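Local coordinates for hypothetical 39.9 kDa protein (Saccharomyces cerevisiae, PDB 2GA8) that acts as an ATP-dependent kinase of the P-loop type and could take part in assembly of the endoplasmic reticulum membrane, at residues Lys182-Pro187 / Leu246-Pro251; Ser188-Asn193 / Gly267-Tyr272; Asp162-Ser167 / Asn193-Leu198. All blocks are in the same frame, centred on the assembly; numbering follows the deposited sequence.

Contact 1 (Lys182-Pro187 / Leu246-Pro251); sequences KRRGSP and LKDPTP
The backbone carbonyl oxygen O of K247 is gripped by two nitrogens of one guanidinium group, that of R184. NH1 of R184 gives the shorter bond, 2.9 Å to K247 O with an N-H...O angle of 157°. NH2 of R184 reaches the same K247 O at 3.2 Å and on a more bent path. The oxygen lies in the guanidinium plane, between the two end nitrogens, while both donors come from one face of the carbonyl, tilted from its plane. R184 spans the distance because its chain is stretched: CG stands anti to the backbone N (chi1 -153°) and the rest runs extended to NE, across a gap in which the CA atoms of R184 and K247 are 11.0 Å apart. NH2 of R184 also meets OD1 of D248 at 3.2 Å, a salt bridge whose hydrogen bond is weak, bent to 130° at the hydrogen. The other oxygen of D248, OD2, pairs with R168, and R184 NH2 bonds to the backbone O of L166. K247 and D248 form a G1 bulge opposite N243. R184 itself follows R183 in a type II turn, and G185 takes backbone angles that would press a side chain against the preceding carbonyl. A leucine in place of R184 would probably leave K247 O without both of these donors and D248 with R168 but no second cation. Arginine suits the place because its flat, double-ended donor can serve carbonyl and carboxylate together, tying a partly exposed loop to the bulge by directional bonds and charge rather than by apolar packing.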
loop_
_atom_site.group_PDB
_atom_site.type_symbol
_atom_site.label_atom_id
_atom_site.label_comp_id
_atom_site.label_asym_id
_atom_site.label_seq_id
_atom_site.Cartn_x
_atom_site.Cartn_y
_atom_site.Cartn_z
ATOM N N LYS A 182 15.001 -7.559 -16.054
ATOM C CA LYS A 182 14.282 -8.403 -16.999
ATOM C C LYS A 182 13.012 -8.929 -16.343
ATOM O O LYS A 182 11.988 -9.112 -17.002
ATOM C CB LYS A 182 15.183 -9.565 -17.437
ATOM C CG LYS A 182 14.565 -10.545 -18.431
ATOM C CD LYS A 182 13.652 -11.554 -17.747
ATOM C CE LYS A 182 13.106 -12.573 -18.739
ATOM N NZ LYS A 182 14.186 -13.395 -19.356
ATOM N N ARG A 183 13.084 -9.167 -15.038
ATOM C CA ARG A 183 11.939 -9.674 -14.296
ATOM C C ARG A 183 11.440 -8.640 -13.291
ATOM O O ARG A 183 10.930 -8.988 -12.227
ATOM C CB ARG A 183 12.320 -10.969 -13.573
ATOM C CG ARG A 183 11.145 -11.687 -12.931
ATOM C CD ARG A 183 11.562 -12.994 -12.280
ATOM N NE ARG A 183 10.468 -13.576 -11.507
ATOM C CZ ARG A 183 10.554 -14.711 -10.822
ATOM N NH1 ARG A 183 11.687 -15.400 -10.815
ATOM N NH2 ARG A 183 9.508 -15.152 -10.135
ATOM N N ARG A 184 11.592 -7.364 -13.631
ATOM C CA ARG A 184 11.139 -6.301 -12.746
ATOM C C ARG A 184 9.627 -6.448 -12.622
ATOM O O ARG A 184 8.914 -6.480 -13.622
ATOM C CB ARG A 184 11.493 -4.925 -13.320
ATOM C CG ARG A 184 11.668 -3.862 -12.246
ATOM C CD ARG A 184 11.847 -2.452 -12.810
ATOM N NE ARG A 184 12.047 -1.482 -11.731
ATOM C CZ ARG A 184 11.980 -0.161 -11.877
ATOM N NH1 ARG A 184 11.718 0.368 -13.065
ATOM N NH2 ARG A 184 12.164 0.633 -10.827
ATOM N N GLY A 185 9.150 -6.551 -11.388
ATOM C CA GLY A 185 7.730 -6.720 -11.157
ATOM C C GLY A 185 7.507 -8.007 -10.388
ATOM O O GLY A 185 6.397 -8.300 -9.956
ATOM N N SER A 186 8.569 -8.792 -10.233
ATOM C CA SER A 186 8.476 -10.040 -9.486
ATOM C C SER A 186 8.470 -9.651 -8.015
ATOM O O SER A 186 8.843 -8.531 -7.665
ATOM C CB SER A 186 9.683 -10.937 -9.767
ATOM O OG SER A 186 10.860 -10.392 -9.201
ATOM N N PRO A 187 8.046 -10.569 -7.136
ATOM C CA PRO A 187 8.003 -10.293 -5.700
ATOM C C PRO A 187 9.344 -9.816 -5.144
ATOM O O PRO A 187 9.387 -9.015 -4.216
ATOM C CB PRO A 187 7.586 -11.636 -5.105
ATOM C CG PRO A 187 6.733 -12.225 -6.180
ATOM C CD PRO A 187 7.509 -11.910 -7.430
ATOM N N LEU A 246 9.587 8.515 -14.892
ATOM C CA LEU A 246 10.977 8.315 -14.490
ATOM C C LEU A 246 11.307 6.840 -14.293
ATOM O O LEU A 246 12.467 6.479 -14.097
ATOM C CB LEU A 246 11.269 9.078 -13.196
ATOM C CG LEU A 246 11.067 10.595 -13.228
ATOM C CD1 LEU A 246 11.433 11.179 -11.872
ATOM C CD2 LEU A 246 11.924 11.212 -14.322
ATOM N N LYS A 247 10.281 5.995 -14.340
ATOM C CA LYS A 247 10.458 4.557 -14.170
ATOM C C LYS A 247 11.032 4.230 -12.791
ATOM O O LYS A 247 11.758 3.248 -12.634
ATOM C CB LYS A 247 11.396 4.011 -15.250
ATOM C CG LYS A 247 11.006 4.386 -16.672
ATOM C CD LYS A 247 9.672 3.780 -17.070
ATOM C CE LYS A 247 9.280 4.204 -18.478
ATOM N NZ LYS A 247 10.304 3.804 -19.484
ATOM N N ASP A 248 10.705 5.051 -11.798
ATOM C CA ASP A 248 11.199 4.838 -10.443
ATOM C C ASP A 248 10.273 5.386 -9.367
ATOM O O ASP A 248 9.414 6.229 -9.631
ATOM C CB ASP A 248 12.584 5.473 -10.265
ATOM C CG ASP A 248 13.715 4.545 -10.668
ATOM O OD1 ASP A 248 13.672 3.353 -10.296
ATOM O OD2 ASP A 248 14.657 5.011 -11.343
ATOM N N PRO A 249 10.441 4.908 -8.126
ATOM C CA PRO A 249 9.610 5.369 -7.013
ATOM C C PRO A 249 9.943 6.816 -6.658
ATOM O O PRO A 249 11.087 7.250 -6.800
ATOM C CB PRO A 249 9.961 4.391 -5.896
ATOM C CG PRO A 249 11.381 4.040 -6.192
ATOM C CD PRO A 249 11.367 3.850 -7.686
ATOM N N THR A 250 8.932 7.558 -6.218
ATOM C CA THR A 250 9.102 8.953 -5.839
ATOM C C THR A 250 8.521 9.157 -4.437
ATOM O O THR A 250 7.527 8.533 -4.070
ATOM C CB THR A 250 8.409 9.891 -6.854
ATOM O OG1 THR A 250 8.588 11.254 -6.451
ATOM C CG2 THR A 250 6.929 9.575 -6.955
ATOM N N PRO A 251 9.142 10.036 -3.639
ATOM C CA PRO A 251 8.736 10.350 -2.266
ATOM C C PRO A 251 7.382 11.001 -2.010
ATOM O O PRO A 251 6.820 11.695 -2.860
ATOM C CB PRO A 251 9.883 11.224 -1.767
ATOM C CG PRO A 251 10.276 11.963 -2.999
ATOM C CD PRO A 251 10.302 10.858 -4.032
#

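Contact 2 (Ser188-Asn193 / Gly267-Tyr272); sequences STFDSN and GLYLLY
The ring of Y269 has the CB of L268 over the centre of one face, 3.6 Å above its plane, and the CE2 of F190 at its edge, close to the plane. The meeting is carbon to carbon, F190 CE2 to Y269 CE2 at 3.8 Å. The planes of the two rings are 76° apart and their centroids 5.9 Å, an oblique pairing that is neither a stack nor a clean edge-to-face contact. Both CB atoms point toward the other segment, and CG of each stands anti to its carbonyl carbon (chi1 -73° for F190, -50° for Y269), which puts the rings in the space between. F190 then extends far enough for its CZ to approach the CD1 methyl of L268 at 4.4 Å. This packing joins the loop leading into helix 192-206, where D191 is the N-cap, to the turn that follows strand 262-267 of the parallel sheet in this P-loop fold; Y269 to Y272 make a type I turn. L268 also touches P33, part of the ATP-binding loop assigned by similarity. Phenylalanine suits position 190 because only carbon meets its ring across the contact, and W277 lies against it from helix 275-285. Tyrosine suits 269 because its ring carbons join the apolar cluster while its OH hydrogen-bonds to the backbone O of G185.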
loop_
_atom_site.group_PDB
_atom_site.type_symbol
_atom_site.label_atom_id
_atom_site.label_comp_id
_atom_site.label_asym_id
_atom_site.label_seq_id
_atom_site.Cartn_x
_atom_site.Cartn_y
_atom_site.Cartn_z
ATOM N N SER A 188 10.434 -10.311 -5.719
ATOM C CA SER A 188 11.766 -9.950 -5.256
ATOM C C SER A 188 12.278 -8.595 -5.729
ATOM O O SER A 188 13.384 -8.194 -5.360
ATOM C CB SER A 188 12.774 -11.037 -5.653
ATOM O OG SER A 188 12.900 -11.120 -7.061
ATOM N N THR A 189 11.488 -7.883 -6.531
ATOM C CA THR A 189 11.916 -6.571 -7.021
ATOM C C THR A 189 11.213 -5.412 -6.315
ATOM O O THR A 189 11.172 -4.297 -6.827
ATOM C CB THR A 189 11.720 -6.428 -8.561
ATOM O OG1 THR A 189 10.345 -6.619 -8.903
ATOM C CG2 THR A 189 12.579 -7.440 -9.301
ATOM N N PHE A 190 10.676 -5.688 -5.129
ATOM C CA PHE A 190 9.989 -4.682 -4.310
ATOM C C PHE A 190 10.629 -4.714 -2.930
ATOM O O PHE A 190 11.103 -5.766 -2.488
ATOM C CB PHE A 190 8.511 -5.031 -4.125
ATOM C CG PHE A 190 7.670 -4.832 -5.344
ATOM C CD1 PHE A 190 6.977 -3.640 -5.538
ATOM C CD2 PHE A 190 7.534 -5.851 -6.282
ATOM C CE1 PHE A 190 6.156 -3.469 -6.647
ATOM C CE2 PHE A 190 6.717 -5.691 -7.395
ATOM C CZ PHE A 190 6.023 -4.500 -7.580
ATOM N N ASP A 191 10.648 -3.573 -2.249
ATOM C CA ASP A 191 11.196 -3.536 -0.898
ATOM C C ASP A 191 10.089 -4.085 0.012
ATOM O O ASP A 191 9.353 -3.326 0.650
ATOM C CB ASP A 191 11.544 -2.099 -0.484
ATOM C CG ASP A 191 12.316 -2.042 0.820
ATOM O OD1 ASP A 191 12.282 -3.032 1.581
ATOM O OD2 ASP A 191 12.951 -1.008 1.094
ATOM N N SER A 192 9.963 -5.409 0.053
ATOM C CA SER A 192 8.943 -6.051 0.876
ATOM C C SER A 192 9.160 -5.755 2.356
ATOM O O SER A 192 8.200 -5.726 3.132
ATOM C CB SER A 192 8.949 -7.569 0.654
ATOM O OG SER A 192 10.189 -8.128 1.033
ATOM N N ASN A 193 10.423 -5.546 2.733
ATOM C CA ASN A 193 10.804 -5.241 4.113
ATOM C C ASN A 193 10.093 -3.974 4.590
ATOM O O ASN A 193 9.456 -3.953 5.648
ATOM C CB ASN A 193 12.319 -4.972 4.224
ATOM C CG ASN A 193 13.181 -6.049 3.570
ATOM O OD1 ASN A 193 12.804 -6.646 2.569
ATOM N ND2 ASN A 193 14.371 -6.267 4.125
ATOM N N GLY A 267 -2.306 -4.127 -4.558
ATOM C CA GLY A 267 -1.036 -4.580 -5.092
ATOM C C GLY A 267 -1.042 -6.031 -5.521
ATOM O O GLY A 267 -1.988 -6.782 -5.266
ATOM N N LEU A 268 0.044 -6.427 -6.169
ATOM C CA LEU A 268 0.200 -7.785 -6.670
ATOM C C LEU A 268 0.431 -8.848 -5.604
ATOM O O LEU A 268 -0.118 -9.950 -5.680
ATOM C CB LEU A 268 1.398 -7.842 -7.618
ATOM C CG LEU A 268 1.431 -6.993 -8.887
ATOM C CD1 LEU A 268 2.866 -6.929 -9.403
ATOM C CD2 LEU A 268 0.499 -7.593 -9.933
ATOM N N TYR A 269 1.234 -8.501 -4.607
ATOM C CA TYR A 269 1.646 -9.473 -3.605
ATOM C C TYR A 269 1.174 -9.362 -2.166
ATOM O O TYR A 269 1.782 -9.953 -1.265
ATOM C CB TYR A 269 3.178 -9.537 -3.657
ATOM C CG TYR A 269 3.680 -9.738 -5.078
ATOM C CD1 TYR A 269 3.245 -10.826 -5.836
ATOM C CD2 TYR A 269 4.547 -8.824 -5.676
ATOM C CE1 TYR A 269 3.653 -10.999 -7.154
ATOM C CE2 TYR A 269 4.967 -8.993 -7.009
ATOM C CZ TYR A 269 4.508 -10.086 -7.734
ATOM O OH TYR A 269 4.892 -10.268 -9.044
ATOM N N LEU A 270 0.073 -8.654 -1.937
ATOM C CA LEU A 270 -0.425 -8.490 -0.579
ATOM C C LEU A 270 -0.932 -9.781 0.050
ATOM O O LEU A 270 -1.134 -9.831 1.261
ATOM C CB LEU A 270 -1.531 -7.435 -0.543
ATOM C CG LEU A 270 -1.129 -6.111 -1.198
ATOM C CD1 LEU A 270 -2.257 -5.099 -1.054
ATOM C CD2 LEU A 270 0.149 -5.596 -0.559
ATOM N N LEU A 271 -1.134 -10.814 -0.769
ATOM C CA LEU A 271 -1.613 -12.112 -0.288
ATOM C C LEU A 271 -0.695 -13.227 -0.792
ATOM O O LEU A 271 -1.130 -14.364 -0.992
ATOM C CB LEU A 271 -3.044 -12.362 -0.783
ATOM C CG LEU A 271 -4.132 -11.439 -0.221
ATOM C CD1 LEU A 271 -5.440 -11.692 -0.954
ATOM C CD2 LEU A 271 -4.288 -11.681 1.285
ATOM N N TYR A 272 0.578 -12.888 -0.967
ATOM C CA TYR A 272 1.596 -13.811 -1.475
ATOM C C TYR A 272 2.220 -14.574 -0.301
ATOM O O TYR A 272 2.686 -13.962 0.656
ATOM C CB TYR A 272 2.649 -12.994 -2.224
ATOM C CG TYR A 272 3.461 -13.768 -3.222
ATOM C CD1 TYR A 272 2.922 -14.134 -4.458
ATOM C CD2 TYR A 272 4.780 -14.118 -2.946
ATOM C CE1 TYR A 272 3.686 -14.826 -5.397
ATOM C CE2 TYR A 272 5.548 -14.810 -3.874
ATOM C CZ TYR A 272 4.995 -15.157 -5.098
ATOM O OH TYR A 272 5.759 -15.825 -6.024
#

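Contact 3 (Asp162-Ser167 / Asn193-Leu198); sequences DGFHLS and NNFLQL
The aromatic pair of F164 and F195 dominates the contact, an edge-to-face arrangement in which the edge of F195 is directed at the face of F164. The planes stand 88° apart, almost perpendicular, and the centroids are 5.1 Å from one another. CD1 of F195 does the touching: it comes over the F164 ring toward its rim and lies 3.4 Å from F164 CD2. F195 reaches this place with CG anti to its backbone N (chi1 -170°), a setting that puts CD1 over the F164 ring. A CH-pi contact supports the pair, with CA of F195 above the face of F164, 4.2 Å from the ring centroid. F164 thus meets backbone as well as side chain of the same residue, consistent with the close approach of the segments, whose F164 and F195 CA atoms are 6.7 Å apart.

Aliphatic groups of the helix add to the contact. The CD2 methyl of L198, one helical turn after N194, lies 4.0 Å from F164 CZ, and the two side chains cross at about a right angle. At the edge of the F164 ring sits the CB of N194, 4.0 Å from CE1. Phenylalanine suits position 164 because its broad flat ring can meet three residues of one helix at once, while the branched leucine sends a methyl to the ring's far end. No hydrogen bond crosses between the segments, and all four residues are buried.

F164 closes a short 3-10 segment that follows strand 156-160, an outermost strand of the parallel sheet, and is packed against helix 192-206. I134 of strand 134-136 and P240 of strand 237-243 also touch F164, L198 rests on I134 and V239, and F195 meets I280 of helix 275-285.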
loop_
_atom_site.group_PDB
_atom_site.type_symbol
_atom_site.label_atom_id
_atom_site.label_comp_id
_atom_site.label_asym_id
_atom_site.label_seq_id
_atom_site.Cartn_x
_atom_site.Cartn_y
_atom_site.Cartn_z
ATOM N N ASP A 162 3.072 -0.105 -5.664
ATOM C CA ASP A 162 4.013 0.396 -6.669
ATOM C C ASP A 162 5.142 1.285 -6.157
ATOM O O ASP A 162 6.255 1.243 -6.681
ATOM C CB ASP A 162 3.247 1.160 -7.750
ATOM C CG ASP A 162 2.230 0.298 -8.454
ATOM O OD1 ASP A 162 2.623 -0.502 -9.331
ATOM O OD2 ASP A 162 1.034 0.410 -8.117
ATOM N N GLY A 163 4.849 2.099 -5.147
ATOM C CA GLY A 163 5.857 2.983 -4.604
ATOM C C GLY A 163 6.984 2.247 -3.910
ATOM O O GLY A 163 8.019 2.833 -3.596
ATOM N N PHE A 164 6.793 0.956 -3.671
ATOM C CA PHE A 164 7.815 0.167 -3.001
ATOM C C PHE A 164 8.649 -0.647 -3.974
ATOM O O PHE A 164 9.442 -1.501 -3.577
ATOM C CB PHE A 164 7.154 -0.715 -1.944
ATOM C CG PHE A 164 6.697 0.059 -0.746
ATOM C CD1 PHE A 164 7.530 0.199 0.359
ATOM C CD2 PHE A 164 5.471 0.724 -0.752
ATOM C CE1 PHE A 164 7.156 0.994 1.443
ATOM C CE2 PHE A 164 5.088 1.521 0.326
ATOM C CZ PHE A 164 5.933 1.656 1.424
ATOM N N HIS A 165 8.471 -0.366 -5.256
ATOM C CA HIS A 165 9.244 -1.046 -6.280
ATOM C C HIS A 165 10.690 -0.600 -6.057
ATOM O O HIS A 165 10.948 0.583 -5.824
ATOM C CB HIS A 165 8.771 -0.601 -7.667
ATOM C CG HIS A 165 9.097 -1.569 -8.757
ATOM N ND1 HIS A 165 8.434 -2.768 -8.910
ATOM C CD2 HIS A 165 10.025 -1.525 -9.741
ATOM C CE1 HIS A 165 8.941 -3.421 -9.942
ATOM N NE2 HIS A 165 9.907 -2.687 -10.463
ATOM N N LEU A 166 11.632 -1.532 -6.101
ATOM C CA LEU A 166 13.027 -1.158 -5.911
ATOM C C LEU A 166 13.440 -0.271 -7.081
ATOM O O LEU A 166 12.973 -0.464 -8.207
ATOM C CB LEU A 166 13.907 -2.408 -5.846
ATOM C CG LEU A 166 13.653 -3.282 -4.616
ATOM C CD1 LEU A 166 14.440 -4.581 -4.721
ATOM C CD2 LEU A 166 14.034 -2.504 -3.365
ATOM N N SER A 167 14.298 0.708 -6.815
ATOM C CA SER A 167 14.745 1.616 -7.863
ATOM C C SER A 167 15.593 0.881 -8.886
ATOM O O SER A 167 16.153 -0.180 -8.606
ATOM C CB SER A 167 15.561 2.768 -7.272
ATOM O OG SER A 167 16.798 2.304 -6.765
ATOM N N ASN A 193 10.423 -5.546 2.733
ATOM C CA ASN A 193 10.804 -5.241 4.113
ATOM C C ASN A 193 10.093 -3.974 4.590
ATOM O O ASN A 193 9.456 -3.953 5.648
ATOM C CB ASN A 193 12.319 -4.972 4.224
ATOM C CG ASN A 193 13.181 -6.049 3.570
ATOM O OD1 ASN A 193 12.804 -6.646 2.569
ATOM N ND2 ASN A 193 14.371 -6.267 4.125
ATOM N N ASN A 194 10.226 -2.908 3.808
ATOM C CA ASN A 194 9.619 -1.640 4.183
ATOM C C ASN A 194 8.106 -1.618 3.999
ATOM O O ASN A 194 7.413 -0.880 4.697
ATOM C CB ASN A 194 10.272 -0.474 3.425
ATOM C CG ASN A 194 10.567 0.712 4.329
ATOM O OD1 ASN A 194 10.595 1.863 3.887
ATOM N ND2 ASN A 194 10.797 0.434 5.604
ATOM N N PHE A 195 7.581 -2.411 3.070
ATOM C CA PHE A 195 6.135 -2.434 2.903
ATOM C C PHE A 195 5.546 -3.095 4.148
ATOM O O PHE A 195 4.536 -2.653 4.692
ATOM C CB PHE A 195 5.718 -3.220 1.664
ATOM C CG PHE A 195 4.264 -3.067 1.341
ATOM C CD1 PHE A 195 3.816 -1.966 0.620
ATOM C CD2 PHE A 195 3.327 -3.961 1.846
ATOM C CE1 PHE A 195 2.453 -1.754 0.409
ATOM C CE2 PHE A 195 1.962 -3.756 1.643
ATOM C CZ PHE A 195 1.528 -2.653 0.926
ATOM N N LEU A 196 6.181 -4.172 4.595
ATOM C CA LEU A 196 5.722 -4.851 5.795
ATOM C C LEU A 196 5.804 -3.860 6.954
ATOM O O LEU A 196 4.923 -3.822 7.813
ATOM C CB LEU A 196 6.599 -6.073 6.089
ATOM C CG LEU A 196 6.302 -6.804 7.404
ATOM C CD1 LEU A 196 4.845 -7.263 7.416
ATOM C CD2 LEU A 196 7.247 -8.003 7.551
ATOM N N GLN A 197 6.852 -3.040 6.973
ATOM C CA GLN A 197 7.007 -2.064 8.040
ATOM C C GLN A 197 5.866 -1.050 7.996
ATOM O O GLN A 197 5.387 -0.609 9.035
ATOM C CB GLN A 197 8.358 -1.351 7.936
ATOM C CG GLN A 197 8.727 -0.541 9.176
ATOM C CD GLN A 197 8.707 -1.373 10.455
ATOM O OE1 GLN A 197 9.172 -2.509 10.477
ATOM N NE2 GLN A 197 8.178 -0.796 11.528
ATOM N N LEU A 198 5.428 -0.671 6.798
ATOM C CA LEU A 198 4.307 0.262 6.702
ATOM C C LEU A 198 3.082 -0.419 7.308
ATOM O O LEU A 198 2.299 0.213 8.015
ATOM C CB LEU A 198 4.020 0.635 5.240
ATOM C CG LEU A 198 2.749 1.462 4.997
ATOM C CD1 LEU A 198 2.842 2.789 5.738
ATOM C CD2 LEU A 198 2.567 1.701 3.494
#

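The three contacts lie close together: the centres of contact 1 and contact 2 are about 12 Å apart, those of contact 1 and contact 3 about 10 Å, and those of contact 2 and contact 3 about 8 Å. Backbone bonds connect 188-193 to 162-167: D191 N to F164 O at 2.7 Å and L166 N to T189 O at 2.9 Å, and helix 192-206, on which segments 188-193 and 193-198 meet at N193, serves contacts 2 and 3. H165 sets its ring edge-to-face with F190, and L270 CD2 packs on F195 CE2 at 3.4 Å. Contact 2 lies nearest the ATP site assigned by similarity, its L268 side chain about 3 Å from that of P33.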